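PDB 4OVQ: TRAP dicarboxylate ABC transporter, substrate-binding protein from Roseobacter denitrificans, which binds beta-D-glucuronate and probably serves as the periplasmic solute receptor that delivers it to a TRAP transporter. Local coordinates for residues D24-N30 / Y57-H63; Q136-W140 / V254-Q259; P158-G163 / L181-P185; G163-V168 / G200-E206. All coordinates share one frame; numbering follows the deposited sequence. Where two conformers were deposited one is given.

Contact 1: residues D24-N30 / Y57-H63; sequences DNWRGWN and YTLQMFH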
loop_
_atom_site.group_PDB
_atom_site.type_symbol
_atom_site.label_atom_id
_atom_site.label_comp_id
_atom_site.label_asym_id
_atom_site.label_seq_id
_atom_site.Cartn_x
_atom_site.Cartn_y
_atom_site.Cartn_z
ATOM N N ASP A 24 6.453 -21.037 -17.871
ATOM C CA ASP A 24 4.993 -21.118 -17.861
ATOM C C ASP A 24 4.448 -21.179 -16.433
ATOM O O ASP A 24 3.327 -20.733 -16.171
ATOM C CB ASP A 24 4.504 -22.347 -18.645
ATOM C CG ASP A 24 4.959 -22.338 -20.089
ATOM O OD1 ASP A 24 4.704 -21.331 -20.794
ATOM O OD2 ASP A 24 5.581 -23.334 -20.513
ATOM N N ASN A 25 5.247 -21.726 -15.521
ATOM C CA ASN A 25 4.869 -21.843 -14.114
ATOM C C ASN A 25 5.495 -20.697 -13.327
ATOM O O ASN A 25 6.720 -20.633 -13.126
ATOM C CB ASN A 25 5.315 -23.183 -13.559
ATOM C CG ASN A 25 4.724 -24.359 -14.335
ATOM O OD1 ASN A 25 3.664 -24.243 -14.957
ATOM N ND2 ASN A 25 5.409 -25.501 -14.291
ATOM N N TRP A 26 4.648 -19.775 -12.900
ATOM C CA TRP A 26 5.116 -18.550 -12.291
ATOM C C TRP A 26 5.161 -18.631 -10.771
ATOM O O TRP A 26 4.499 -19.463 -10.140
ATOM C CB TRP A 26 4.183 -17.395 -12.690
ATOM C CG TRP A 26 4.094 -17.082 -14.192
ATOM C CD1 TRP A 26 4.953 -17.501 -15.174
ATOM C CD2 TRP A 26 3.106 -16.271 -14.850
ATOM N NE1 TRP A 26 4.552 -17.003 -16.393
ATOM C CE2 TRP A 26 3.420 -16.252 -16.224
ATOM C CE3 TRP A 26 1.974 -15.580 -14.412
ATOM C CZ2 TRP A 26 2.651 -15.550 -17.159
ATOM C CZ3 TRP A 26 1.213 -14.882 -15.330
ATOM C CH2 TRP A 26 1.537 -14.888 -16.693
ATOM N N ARG A 27 5.920 -17.707 -10.191
ATOM C CA ARG A 27 5.943 -17.520 -8.759
ATOM C C ARG A 27 5.485 -16.099 -8.451
ATOM O O ARG A 27 5.793 -15.168 -9.208
ATOM C CB ARG A 27 7.349 -17.770 -8.217
ATOM C CG ARG A 27 7.773 -19.205 -8.456
ATOM C CD ARG A 27 9.254 -19.396 -8.383
ATOM N NE ARG A 27 9.788 -18.977 -7.101
ATOM C CZ ARG A 27 10.607 -17.945 -6.900
ATOM N NH1 ARG A 27 11.021 -17.168 -7.899
ATOM N NH2 ARG A 27 11.027 -17.689 -5.663
ATOM N N GLY A 28 4.755 -15.969 -7.354
ATOM C CA GLY A 28 4.247 -14.687 -6.911
ATOM C C GLY A 28 4.507 -14.388 -5.446
ATOM O O GLY A 28 4.564 -15.294 -4.613
ATOM N N TRP A 29 4.634 -13.098 -5.139
ATOM C CA TRP A 29 4.873 -12.615 -3.779
ATOM C C TRP A 29 3.690 -11.887 -3.185
ATOM O O TRP A 29 3.032 -11.076 -3.872
ATOM C CB TRP A 29 6.094 -11.678 -3.799
ATOM C CG TRP A 29 6.569 -11.084 -2.527
ATOM C CD1 TRP A 29 7.629 -11.526 -1.770
ATOM C CD2 TRP A 29 6.083 -9.897 -1.879
ATOM N NE1 TRP A 29 7.793 -10.712 -0.690
ATOM C CE2 TRP A 29 6.866 -9.704 -0.723
ATOM C CE3 TRP A 29 5.043 -8.997 -2.148
ATOM C CZ2 TRP A 29 6.650 -8.634 0.171
ATOM C CZ3 TRP A 29 4.806 -7.958 -1.257
ATOM C CH2 TRP A 29 5.645 -7.748 -0.140
ATOM N N ASN A 30 3.419 -12.161 -1.923
ATOM C CA ASN A 30 2.462 -11.402 -1.132
ATOM C C ASN A 30 2.972 -11.391 0.299
ATOM O O ASN A 30 3.455 -12.426 0.792
ATOM C CB ASN A 30 1.066 -12.062 -1.227
ATOM C CG ASN A 30 0.096 -11.608 -0.127
ATOM O OD1 ASN A 30 -0.008 -10.434 0.160
ATOM N ND2 ASN A 30 -0.652 -12.544 0.474
ATOM N N TYR A 57 -0.793 -21.437 -18.294
ATOM C CA TYR A 57 -0.039 -20.651 -17.325
ATOM C C TYR A 57 -0.557 -20.905 -15.901
ATOM O O TYR A 57 -1.765 -20.870 -15.665
ATOM C CB TYR A 57 -0.081 -19.156 -17.673
ATOM C CG TYR A 57 0.588 -18.846 -19.004
ATOM C CD1 TYR A 57 -0.119 -18.924 -20.180
ATOM C CD2 TYR A 57 1.938 -18.500 -19.064
ATOM C CE1 TYR A 57 0.475 -18.668 -21.395
ATOM C CE2 TYR A 57 2.545 -18.243 -20.283
ATOM C CZ TYR A 57 1.803 -18.317 -21.441
ATOM O OH TYR A 57 2.370 -18.076 -22.677
ATOM N N THR A 58 0.355 -21.157 -14.966
ATOM C CA THR A 58 -0.017 -21.318 -13.569
ATOM C C THR A 58 0.846 -20.425 -12.681
ATOM O O THR A 58 1.887 -19.917 -13.106
ATOM C CB THR A 58 0.132 -22.761 -13.105
ATOM O OG1 THR A 58 1.517 -23.127 -13.073
ATOM C CG2 THR A 58 -0.611 -23.678 -14.038
ATOM N N LEU A 59 0.423 -20.279 -11.434
ATOM C CA LEU A 59 1.071 -19.381 -10.492
ATOM C C LEU A 59 1.102 -20.003 -9.110
ATOM O O LEU A 59 0.062 -20.378 -8.574
ATOM C CB LEU A 59 0.319 -18.058 -10.435
ATOM C CG LEU A 59 0.733 -17.014 -9.395
ATOM C CD1 LEU A 59 2.174 -16.557 -9.594
ATOM C CD2 LEU A 59 -0.208 -15.818 -9.577
ATOM N N GLN A 60 2.306 -20.106 -8.541
ATOM C CA GLN A 60 2.482 -20.490 -7.163
ATOM C C GLN A 60 2.755 -19.257 -6.279
ATOM O O GLN A 60 3.785 -18.570 -6.444
ATOM C CB GLN A 60 3.659 -21.482 -7.058
ATOM C CG GLN A 60 3.843 -22.111 -5.684
ATOM C CD GLN A 60 4.890 -23.212 -5.700
ATOM O OE1 GLN A 60 5.399 -23.577 -6.761
ATOM N NE2 GLN A 60 5.219 -23.742 -4.527
HETATM N N MSE A 61 1.841 -18.995 -5.350
HETATM C CA MSE A 61 2.013 -17.912 -4.388
HETATM C C MSE A 61 2.867 -18.303 -3.186
HETATM O O MSE A 61 2.753 -19.407 -2.659
HETATM C CB MSE A 61 0.664 -17.432 -3.873
HETATM C CG MSE A 61 -0.243 -16.782 -4.940
HETATM SE SE MSE A 61 0.541 -15.242 -5.837
HETATM C CE MSE A 61 1.058 -14.257 -4.217
ATOM N N PHE A 62 3.717 -17.365 -2.784
ATOM C CA PHE A 62 4.392 -17.404 -1.508
ATOM C C PHE A 62 3.877 -16.229 -0.692
ATOM O O PHE A 62 4.306 -15.065 -0.909
ATOM C CB PHE A 62 5.904 -17.324 -1.740
ATOM C CG PHE A 62 6.443 -18.485 -2.526
ATOM C CD1 PHE A 62 6.274 -18.548 -3.893
ATOM C CD2 PHE A 62 7.099 -19.530 -1.896
ATOM C CE1 PHE A 62 6.742 -19.613 -4.629
ATOM C CE2 PHE A 62 7.571 -20.599 -2.623
ATOM C CZ PHE A 62 7.390 -20.643 -3.991
ATOM N N HIS A 63 2.922 -16.506 0.183
ATOM C CA HIS A 63 2.332 -15.530 1.075
ATOM C C HIS A 63 3.233 -15.299 2.298
ATOM O O HIS A 63 4.278 -15.925 2.438
ATOM C CB HIS A 63 0.965 -16.012 1.536
ATOM C CG HIS A 63 0.018 -16.288 0.405
ATOM N ND1 HIS A 63 -0.317 -15.341 -0.537
ATOM C CD2 HIS A 63 -0.689 -17.395 0.087
ATOM C CE1 HIS A 63 -1.165 -15.861 -1.408
ATOM N NE2 HIS A 63 -1.421 -17.102 -1.038
#
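W26 holds strand 58-62 through both its backbone groups: its N meets T58 O at 2.8 Å, and W26 O takes the N-H of Q60, so the two bonds straddle L59. This alternation, continued by G28 N to Q60 O and F62 N to G28 O, marks the parallel strands 25-29 and 58-62 of a beta-alpha-beta unit whose helix 37-52 lies between them in the chain. At N30 and H63 a side-chain bond joins the backbone ones: N30 ND2 donates to H63 ND1 at 3.0 Å, nearly straight (172°). The bond lies in the amide plane but 35° out of the imidazole plane. With ND1 accepting, NE2 can serve D43 of helix 37-52, while N30 ND2 has a second partner in T39. A leucine in place of H63 would probably leave the carboxylate of D43 without this mate and N30 ND2 without its ring acceptor. Packing surrounds these bonds. Glycine suits position 28 because a CB there would collide with the selenium of M61, a selenomethionine, and crowd L59 CD1, which sits 3.5 Å from G28 N. R27 crosses F62 obliquely, its CG and the NE of its guanidinium both near CE1. At the opposite end the rings of W26 and Y57 meet obliquely, planes 48° apart, with W26 CZ2 3.6 Å from Y57 CD2.

Contact 2: residues Q136-W140 / V254-Q259; sequences QPLAW and VLEAAQ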
loop_
_atom_site.group_PDB
_atom_site.type_symbol
_atom_site.label_atom_id
_atom_site.label_comp_id
_atom_site.label_asym_id
_atom_site.label_seq_id
_atom_site.Cartn_x
_atom_site.Cartn_y
_atom_site.Cartn_z
ATOM N N GLN A 136 4.516 -4.082 -14.851
ATOM C CA GLN A 136 3.194 -3.791 -15.405
ATOM C C GLN A 136 2.075 -4.013 -14.356
ATOM O O GLN A 136 1.878 -5.138 -13.884
ATOM C CB GLN A 136 2.982 -4.722 -16.594
ATOM C CG GLN A 136 1.589 -4.818 -17.121
ATOM C CD GLN A 136 1.321 -3.727 -18.064
ATOM O OE1 GLN A 136 2.063 -3.542 -19.037
ATOM N NE2 GLN A 136 0.308 -2.932 -17.767
ATOM N N PRO A 137 1.349 -2.957 -13.956
ATOM C CA PRO A 137 0.173 -3.238 -13.118
ATOM C C PRO A 137 -0.978 -3.805 -13.947
ATOM O O PRO A 137 -1.207 -3.366 -15.067
ATOM C CB PRO A 137 -0.187 -1.870 -12.545
ATOM C CG PRO A 137 0.227 -0.943 -13.665
ATOM C CD PRO A 137 1.490 -1.509 -14.234
ATOM N N LEU A 138 -1.618 -4.827 -13.413
ATOM C CA LEU A 138 -2.719 -5.542 -14.049
ATOM C C LEU A 138 -4.073 -5.222 -13.445
ATOM O O LEU A 138 -5.078 -5.320 -14.140
ATOM C CB LEU A 138 -2.504 -7.044 -13.940
ATOM C CG LEU A 138 -1.247 -7.590 -14.609
ATOM C CD1 LEU A 138 -1.110 -9.067 -14.231
ATOM C CD2 LEU A 138 -1.294 -7.427 -16.135
ATOM N N ALA A 139 -4.114 -4.831 -12.179
ATOM C CA ALA A 139 -5.339 -4.468 -11.493
ATOM C C ALA A 139 -4.991 -3.795 -10.191
ATOM O O ALA A 139 -3.867 -3.950 -9.695
ATOM C CB ALA A 139 -6.195 -5.692 -11.246
ATOM N N TRP A 140 -5.939 -3.049 -9.637
ATOM C CA TRP A 140 -5.744 -2.318 -8.415
ATOM C C TRP A 140 -6.487 -2.984 -7.217
ATOM O O TRP A 140 -7.679 -3.333 -7.290
ATOM C CB TRP A 140 -6.256 -0.873 -8.549
ATOM C CG TRP A 140 -5.681 -0.077 -9.674
ATOM C CD1 TRP A 140 -6.367 0.419 -10.749
ATOM C CD2 TRP A 140 -4.325 0.350 -9.833
ATOM N NE1 TRP A 140 -5.515 1.098 -11.577
ATOM C CE2 TRP A 140 -4.259 1.095 -11.028
ATOM C CE3 TRP A 140 -3.153 0.182 -9.085
ATOM C CZ2 TRP A 140 -3.068 1.647 -11.503
ATOM C CZ3 TRP A 140 -1.974 0.755 -9.562
ATOM C CH2 TRP A 140 -1.947 1.469 -10.760
ATOM N N VAL A 254 -4.864 -13.039 -18.740
ATOM C CA VAL A 254 -4.138 -12.601 -17.545
ATOM C C VAL A 254 -4.787 -11.342 -16.966
ATOM O O VAL A 254 -5.026 -11.262 -15.788
ATOM C CB VAL A 254 -2.644 -12.346 -17.871
ATOM C CG1 VAL A 254 -1.925 -11.706 -16.694
ATOM C CG2 VAL A 254 -2.011 -13.645 -18.210
ATOM N N LEU A 255 -5.115 -10.383 -17.828
ATOM C CA LEU A 255 -5.778 -9.144 -17.386
ATOM C C LEU A 255 -7.155 -9.395 -16.775
ATOM O O LEU A 255 -7.499 -8.821 -15.740
ATOM C CB LEU A 255 -5.908 -8.165 -18.565
ATOM C CG LEU A 255 -4.596 -7.448 -18.942
ATOM C CD1 LEU A 255 -4.714 -6.801 -20.304
ATOM C CD2 LEU A 255 -4.251 -6.390 -17.885
ATOM N N GLU A 256 -7.938 -10.262 -17.422
ATOM C CA GLU A 256 -9.268 -10.615 -16.934
ATOM C C GLU A 256 -9.169 -11.321 -15.550
ATOM O O GLU A 256 -9.882 -10.998 -14.592
ATOM C CB GLU A 256 -9.981 -11.496 -17.954
ATOM C CG GLU A 256 -11.396 -11.782 -17.620
ATOM C CD GLU A 256 -12.083 -12.628 -18.705
ATOM O OE1 GLU A 256 -12.030 -12.266 -19.911
ATOM O OE2 GLU A 256 -12.676 -13.673 -18.386
ATOM N N ALA A 257 -8.216 -12.248 -15.410
ATOM C CA ALA A 257 -7.993 -12.891 -14.122
ATOM C C ALA A 257 -7.655 -11.864 -13.057
ATOM O O ALA A 257 -8.172 -11.902 -11.971
ATOM C CB ALA A 257 -6.879 -13.930 -14.216
ATOM N N ALA A 258 -6.745 -10.954 -13.385
ATOM C CA ALA A 258 -6.325 -9.929 -12.446
ATOM C C ALA A 258 -7.454 -9.011 -12.069
ATOM O O ALA A 258 -7.665 -8.714 -10.911
ATOM C CB ALA A 258 -5.210 -9.093 -13.053
ATOM N N GLN A 259 -8.189 -8.549 -13.068
ATOM C CA GLN A 259 -9.306 -7.650 -12.806
ATOM C C GLN A 259 -10.392 -8.296 -11.924
ATOM O O GLN A 259 -10.907 -7.673 -11.009
ATOM C CB GLN A 259 -9.888 -7.127 -14.121
ATOM C CG GLN A 259 -8.948 -6.205 -14.897
ATOM C CD GLN A 259 -9.410 -5.917 -16.315
ATOM O OE1 GLN A 259 -10.417 -6.449 -16.779
ATOM N NE2 GLN A 259 -8.678 -5.065 -17.002
#
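L138 points its isobutyl group at the helix and spreads two methyls over two residues of one turn, crossing V254 obliquely and L255 at about a right angle. The contact is alpha/beta packing: the edge strand 135-141 of a five-stranded mixed sheet lies against the long helix 248-282, the two short axes 6.9 Å apart at closest and inclined by 41°. CG of L138 stands beside its backbone N (chi1 -61°), which sends CD1 to V254 CG1 at 3.7 Å and CD2 to L255 CD2 at 3.6 Å, while CB rests on A258 CB at 3.5 Å. Branched and apolar, leucine suits a spot where three helix side chains converge; F243 and I238 add to the same apolar cluster. Unlike residues in a regular strand, L138 and A139 both aim CB at the helix. The near-helical backbone of L138 and the bonds of both residues to I236 are consistent with a classic beta bulge. Small residues suit the place beside it, because A139 and A258 let strand and helix come close, and F45 of helix 37-52 also touches A258. No hydrogen bond crosses this interface, and A139 CB ends against a backbone oxygen, 3.4 Å from A258 O.

Contact 3: residues P158-G163 / L181-P185; sequences PADVEG and LGGNP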
loop_
_atom_site.group_PDB
_atom_site.type_symbol
_atom_site.label_atom_id
_atom_site.label_comp_id
_atom_site.label_asym_id
_atom_site.label_seq_id
_atom_site.Cartn_x
_atom_site.Cartn_y
_atom_site.Cartn_z
ATOM N N PRO A 158 -0.642 17.585 15.722
ATOM C CA PRO A 158 0.776 17.386 15.408
ATOM C C PRO A 158 1.671 17.436 16.643
ATOM O O PRO A 158 2.649 16.711 16.698
ATOM C CB PRO A 158 1.092 18.547 14.463
ATOM C CG PRO A 158 -0.202 18.776 13.742
ATOM C CD PRO A 158 -1.298 18.490 14.760
ATOM N N ALA A 159 1.349 18.283 17.617
ATOM C CA ALA A 159 2.103 18.323 18.859
ATOM C C ALA A 159 2.236 16.947 19.518
ATOM O O ALA A 159 3.243 16.676 20.155
ATOM C CB ALA A 159 1.465 19.303 19.837
ATOM N N ASP A 160 1.232 16.086 19.367
ATOM C CA ASP A 160 1.293 14.751 19.976
ATOM C C ASP A 160 2.311 13.821 19.318
ATOM O O ASP A 160 2.676 12.801 19.894
ATOM C CB ASP A 160 -0.078 14.085 19.943
ATOM C CG ASP A 160 -1.095 14.825 20.773
ATOM O OD1 ASP A 160 -0.709 15.329 21.848
ATOM O OD2 ASP A 160 -2.267 14.896 20.335
ATOM N N VAL A 161 2.766 14.179 18.119
ATOM C CA VAL A 161 3.737 13.367 17.386
ATOM C C VAL A 161 5.169 13.828 17.696
ATOM O O VAL A 161 6.136 13.126 17.433
ATOM C CB VAL A 161 3.465 13.431 15.846
ATOM C CG1 VAL A 161 4.388 12.513 15.075
ATOM C CG2 VAL A 161 2.014 13.058 15.530
ATOM N N GLU A 162 5.315 15.026 18.255
ATOM C CA GLU A 162 6.652 15.554 18.505
ATOM C C GLU A 162 7.421 14.603 19.412
ATOM O O GLU A 162 6.929 14.205 20.466
ATOM C CB GLU A 162 6.572 16.955 19.135
ATOM C CG GLU A 162 7.792 17.350 19.983
ATOM C CD GLU A 162 8.983 17.841 19.173
ATOM O OE1 GLU A 162 8.795 18.232 17.998
ATOM O OE2 GLU A 162 10.110 17.833 19.733
ATOM N N GLY A 163 8.617 14.221 18.969
ATOM C CA GLY A 163 9.496 13.348 19.719
ATOM C C GLY A 163 9.171 11.871 19.580
ATOM O O GLY A 163 9.916 11.040 20.094
ATOM N N LEU A 181 5.783 16.551 11.303
ATOM C CA LEU A 181 4.925 16.471 12.461
ATOM C C LEU A 181 5.785 16.465 13.716
ATOM O O LEU A 181 5.270 16.313 14.818
ATOM C CB LEU A 181 4.055 15.214 12.385
ATOM C CG LEU A 181 3.101 15.132 11.181
ATOM C CD1 LEU A 181 2.401 13.788 11.144
ATOM C CD2 LEU A 181 2.071 16.260 11.242
ATOM N N GLY A 182 7.097 16.609 13.527
ATOM C CA GLY A 182 8.043 16.689 14.633
ATOM C C GLY A 182 8.474 15.357 15.194
ATOM O O GLY A 182 9.129 15.296 16.225
ATOM N N GLY A 183 8.102 14.278 14.521
ATOM C CA GLY A 183 8.507 12.960 14.964
ATOM C C GLY A 183 9.847 12.567 14.395
ATOM O O GLY A 183 10.472 13.305 13.619
ATOM N N ASN A 184 10.288 11.373 14.767
ATOM C CA ASN A 184 11.535 10.841 14.309
ATOM C C ASN A 184 11.208 9.569 13.529
ATOM O O ASN A 184 10.803 8.536 14.086
ATOM C CB ASN A 184 12.477 10.553 15.468
ATOM C CG ASN A 184 12.801 11.798 16.274
ATOM O OD1 ASN A 184 13.350 12.774 15.746
ATOM N ND2 ASN A 184 12.457 11.771 17.550
ATOM N N PRO A 185 11.306 9.664 12.214
ATOM C CA PRO A 185 10.930 8.520 11.374
ATOM C C PRO A 185 11.936 7.394 11.420
ATOM O O PRO A 185 13.150 7.637 11.554
ATOM C CB PRO A 185 10.886 9.129 9.975
ATOM C CG PRO A 185 11.811 10.287 10.035
ATOM C CD PRO A 185 11.631 10.865 11.416
#
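V161 and L181 form the close-packed side of this contact, while E162, G163 and N184 line its solvent side. V161 CG1, anti to the backbone N (chi1 -176°), lies 3.8 Å from L181 CB, and V161 CB is 3.6 Å from L181 O. The beta-branched valine thus covers the backbone at a helix end as well as the leucine. P158 adds a looser touch, its CB 4.1 Å from L181 CD2, and F296 of helix 294-298 reaches both residues. G183 has no CB, which would press on V161 CG1, and its CA comes to 3.4 Å from V161 O. Toward solvent the grip is mostly backbone. G163 N donates to G182 O at 3.0 Å, well aligned at the hydrogen but arriving 41° out of the carbonyl plane, and the CA-H of E162 turns to the same oxygen. The E162 carboxylate bends back beside this site without bonding to G182 O, since both are acceptors. Positive phi favours glycine at both 163 and 182, and at 182 a CB would also strike E162 OE1. G182 closes helix 172-180 with a Schellman motif, the turn through which the beta-alpha-beta crossover from strand 165-168 returns to strand 184-187.

Contact 4: residues G163-V168 / G200-E206; sequences GMKVRV and GVVDGAE. With BDP (beta-D-glucopyranuronic acid), chain C.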
loop_
_atom_site.group_PDB
_atom_site.type_symbol
_atom_site.label_atom_id
_atom_site.label_comp_id
_atom_site.label_asym_id
_atom_site.label_seq_id
_atom_site.Cartn_x
_atom_site.Cartn_y
_atom_site.Cartn_z
ATOM N N GLY A 163 8.617 14.221 18.969
ATOM C CA GLY A 163 9.496 13.348 19.719
ATOM C C GLY A 163 9.171 11.871 19.580
ATOM O O GLY A 163 9.916 11.040 20.094
HETATM N N MSE A 164 8.079 11.531 18.903
HETATM C CA MSE A 164 7.687 10.129 18.782
HETATM C C MSE A 164 8.493 9.420 17.664
HETATM O O MSE A 164 8.602 9.944 16.552
HETATM C CB MSE A 164 6.180 10.013 18.509
HETATM C CG MSE A 164 5.642 8.602 18.620
HETATM SE SE MSE A 164 3.739 8.492 18.195
HETATM C CE MSE A 164 3.009 9.307 19.775
ATOM N N LYS A 165 9.033 8.231 17.950
ATOM C CA LYS A 165 9.742 7.427 16.942
ATOM C C LYS A 165 8.676 6.646 16.213
ATOM O O LYS A 165 8.036 5.770 16.793
ATOM C CB LYS A 165 10.736 6.428 17.567
ATOM C CG LYS A 165 11.740 7.024 18.541
ATOM C CD LYS A 165 12.568 5.897 19.213
ATOM C CE LYS A 165 11.728 4.994 20.172
ATOM N NZ LYS A 165 11.616 5.641 21.526
ATOM N N VAL A 166 8.449 6.979 14.950
ATOM C CA VAL A 166 7.386 6.324 14.177
ATOM C C VAL A 166 7.968 5.568 12.980
ATOM O O VAL A 166 8.680 6.114 12.151
ATOM C CB VAL A 166 6.337 7.329 13.672
ATOM C CG1 VAL A 166 5.181 6.571 13.010
ATOM C CG2 VAL A 166 5.856 8.262 14.819
ATOM N N ARG A 167 7.687 4.271 12.928
ATOM C CA ARG A 167 8.093 3.461 11.799
ATOM C C ARG A 167 7.253 3.826 10.589
ATOM O O ARG A 167 6.030 4.025 10.682
ATOM C CB ARG A 167 7.912 1.977 12.101
ATOM C CG ARG A 167 8.311 1.023 10.933
ATOM C CD ARG A 167 7.139 0.766 10.001
ATOM N NE ARG A 167 7.475 -0.060 8.845
ATOM C CZ ARG A 167 6.583 -0.459 7.950
ATOM N NH1 ARG A 167 5.313 -0.115 8.110
ATOM N NH2 ARG A 167 6.968 -1.209 6.922
ATOM N N VAL A 168 7.954 3.877 9.462
ATOM C CA VAL A 168 7.327 4.054 8.161
ATOM C C VAL A 168 7.899 3.098 7.149
ATOM O O VAL A 168 8.930 2.464 7.380
ATOM C CB VAL A 168 7.514 5.500 7.611
ATOM C CG1 VAL A 168 6.700 6.487 8.442
ATOM C CG2 VAL A 168 8.977 5.908 7.617
ATOM N N GLY A 200 10.380 -1.248 22.184
ATOM C CA GLY A 200 10.492 0.199 22.289
ATOM C C GLY A 200 11.513 0.842 21.363
ATOM O O GLY A 200 11.830 2.046 21.531
ATOM N N VAL A 201 12.052 0.074 20.410
ATOM C CA VAL A 201 12.912 0.626 19.374
ATOM C C VAL A 201 12.163 1.668 18.535
ATOM O O VAL A 201 12.769 2.660 18.107
ATOM C CB VAL A 201 13.494 -0.483 18.486
ATOM C CG1 VAL A 201 14.130 0.087 17.233
ATOM C CG2 VAL A 201 14.506 -1.314 19.282
ATOM N N VAL A 202 10.863 1.452 18.312
ATOM C CA VAL A 202 10.003 2.525 17.816
ATOM C C VAL A 202 8.850 2.671 18.788
ATOM O O VAL A 202 8.550 1.755 19.539
ATOM C CB VAL A 202 9.481 2.282 16.359
ATOM C CG1 VAL A 202 10.638 2.292 15.371
ATOM C CG2 VAL A 202 8.713 0.969 16.226
ATOM N N ASP A 203 8.237 3.846 18.806
ATOM C CA ASP A 203 7.101 4.109 19.670
ATOM C C ASP A 203 5.781 3.772 18.994
ATOM O O ASP A 203 4.807 3.458 19.655
ATOM C CB ASP A 203 7.064 5.597 20.035
ATOM C CG ASP A 203 8.293 6.048 20.831
ATOM O OD1 ASP A 203 8.783 5.297 21.724
ATOM O OD2 ASP A 203 8.811 7.162 20.566
ATOM N N GLY A 204 5.725 3.885 17.675
ATOM C CA GLY A 204 4.485 3.716 16.949
ATOM C C GLY A 204 4.747 3.427 15.490
ATOM O O GLY A 204 5.901 3.322 15.035
ATOM N N ALA A 205 3.652 3.300 14.761
ATOM C CA ALA A 205 3.692 3.069 13.339
ATOM C C ALA A 205 2.364 3.547 12.760
ATOM O O ALA A 205 1.642 4.296 13.398
ATOM C CB ALA A 205 3.930 1.597 13.082
ATOM N N GLU A 206 2.054 3.171 11.521
ATOM C CA GLU A 206 0.806 3.592 10.904
ATOM C C GLU A 206 0.384 2.586 9.839
ATOM O O GLU A 206 1.230 2.025 9.126
ATOM C CB GLU A 206 0.929 5.012 10.344
ATOM C CG GLU A 206 2.193 5.335 9.554
ATOM C CD GLU A 206 2.152 4.851 8.096
ATOM O OE1 GLU A 206 3.089 4.106 7.690
ATOM O OE2 GLU A 206 1.211 5.223 7.348
HETATM C C1 BDP C . 0.272 -2.672 4.340
HETATM C C2 BDP C . 0.504 -3.078 2.908
HETATM C C3 BDP C . 1.708 -3.915 2.887
HETATM C C4 BDP C . 2.877 -3.156 3.418
HETATM C C5 BDP C . 2.597 -2.673 4.821
HETATM C C6 BDP C . 3.742 -1.835 5.411
HETATM O O2 BDP C . -0.659 -3.892 2.537
HETATM O O3 BDP C . 1.982 -4.147 1.455
HETATM O O4 BDP C . 4.090 -4.021 3.406
HETATM O O5 BDP C . 1.404 -1.902 4.869
HETATM O O6A BDP C . 4.937 -2.137 5.118
HETATM O O1 BDP C . -0.843 -1.844 4.500
HETATM O O6B BDP C . 3.379 -0.999 6.275
HETATM O O HOH W 1 11.097 8.636 21.417
HETATM O O HOH W 2 11.351 3.837 23.624
HETATM O O HOH W 3 4.195 2.301 9.572
#
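K165 wraps round D203 from its backbone outward. Its CB passes 3.6 Å from D203 OD2, and CG keeps the same company. CD then comes to 3.4 Å from V201 O and CE to 3.2 Å from G200 O, a carbonyl suited to the polarised carbon that bears the ammonium. Bends at chi3 (-68°) and chi4 (-83°) fold the tip back, so that NZ makes a salt bridge with D203 OD1 at 2.9 Å, on the syn side but well out of the carboxylate plane. Two waters also accept from NZ, one tied to G163 O and D203 OD2, the other to G200 O. K165 N gives D203 OD2 an almost straight bond of 2.8 Å (178°), and K165 O accepts from both D203 N and G204 N. Replacing D203 by alanine removes the carboxylate, which would probably leave the ammonium of K165 without its countercharge and K165 N without this acceptor. Further along, R167 N bonds to G204 O, and the arginine side chain, held at NE by M188 O, reaches the ligand. NH1 meets BDP O6B at 2.8 Å and NH2 meets BDP O6A at 2.9 Å, edge-on, while a water accepting from NH1 and E206 N links the segments. E206 OE2 bonds to H229 and forms a salt bridge with R146, another ligand for the sugar acid. This paired grip on both carboxylate oxygens is consistent with selection for a uronic acid over a neutral sugar.

The four contacts divide between two lobes with the glucuronate held between them, as in other periplasmic solute-binding proteins. Contacts 1 and 2, their centres 14 Å apart, belong to one lobe: both reach the same five-stranded sheet, contact 1 with outer strand 58-62 and its neighbour 25-29, contact 2 with the other outer strand, 135-141, and W26 touches V254. Contacts 3 and 4 lie 10 Å apart in the other lobe, share G163, and are joined where N184 pairs with M164 and V166 in the small parallel sheet. Centres in different lobes are 34 to 41 Å apart. Contact 1 closes first along the chain; contact 2 then encloses the crossing contacts 3 and 4, so the chain returns to the first lobe after building the second.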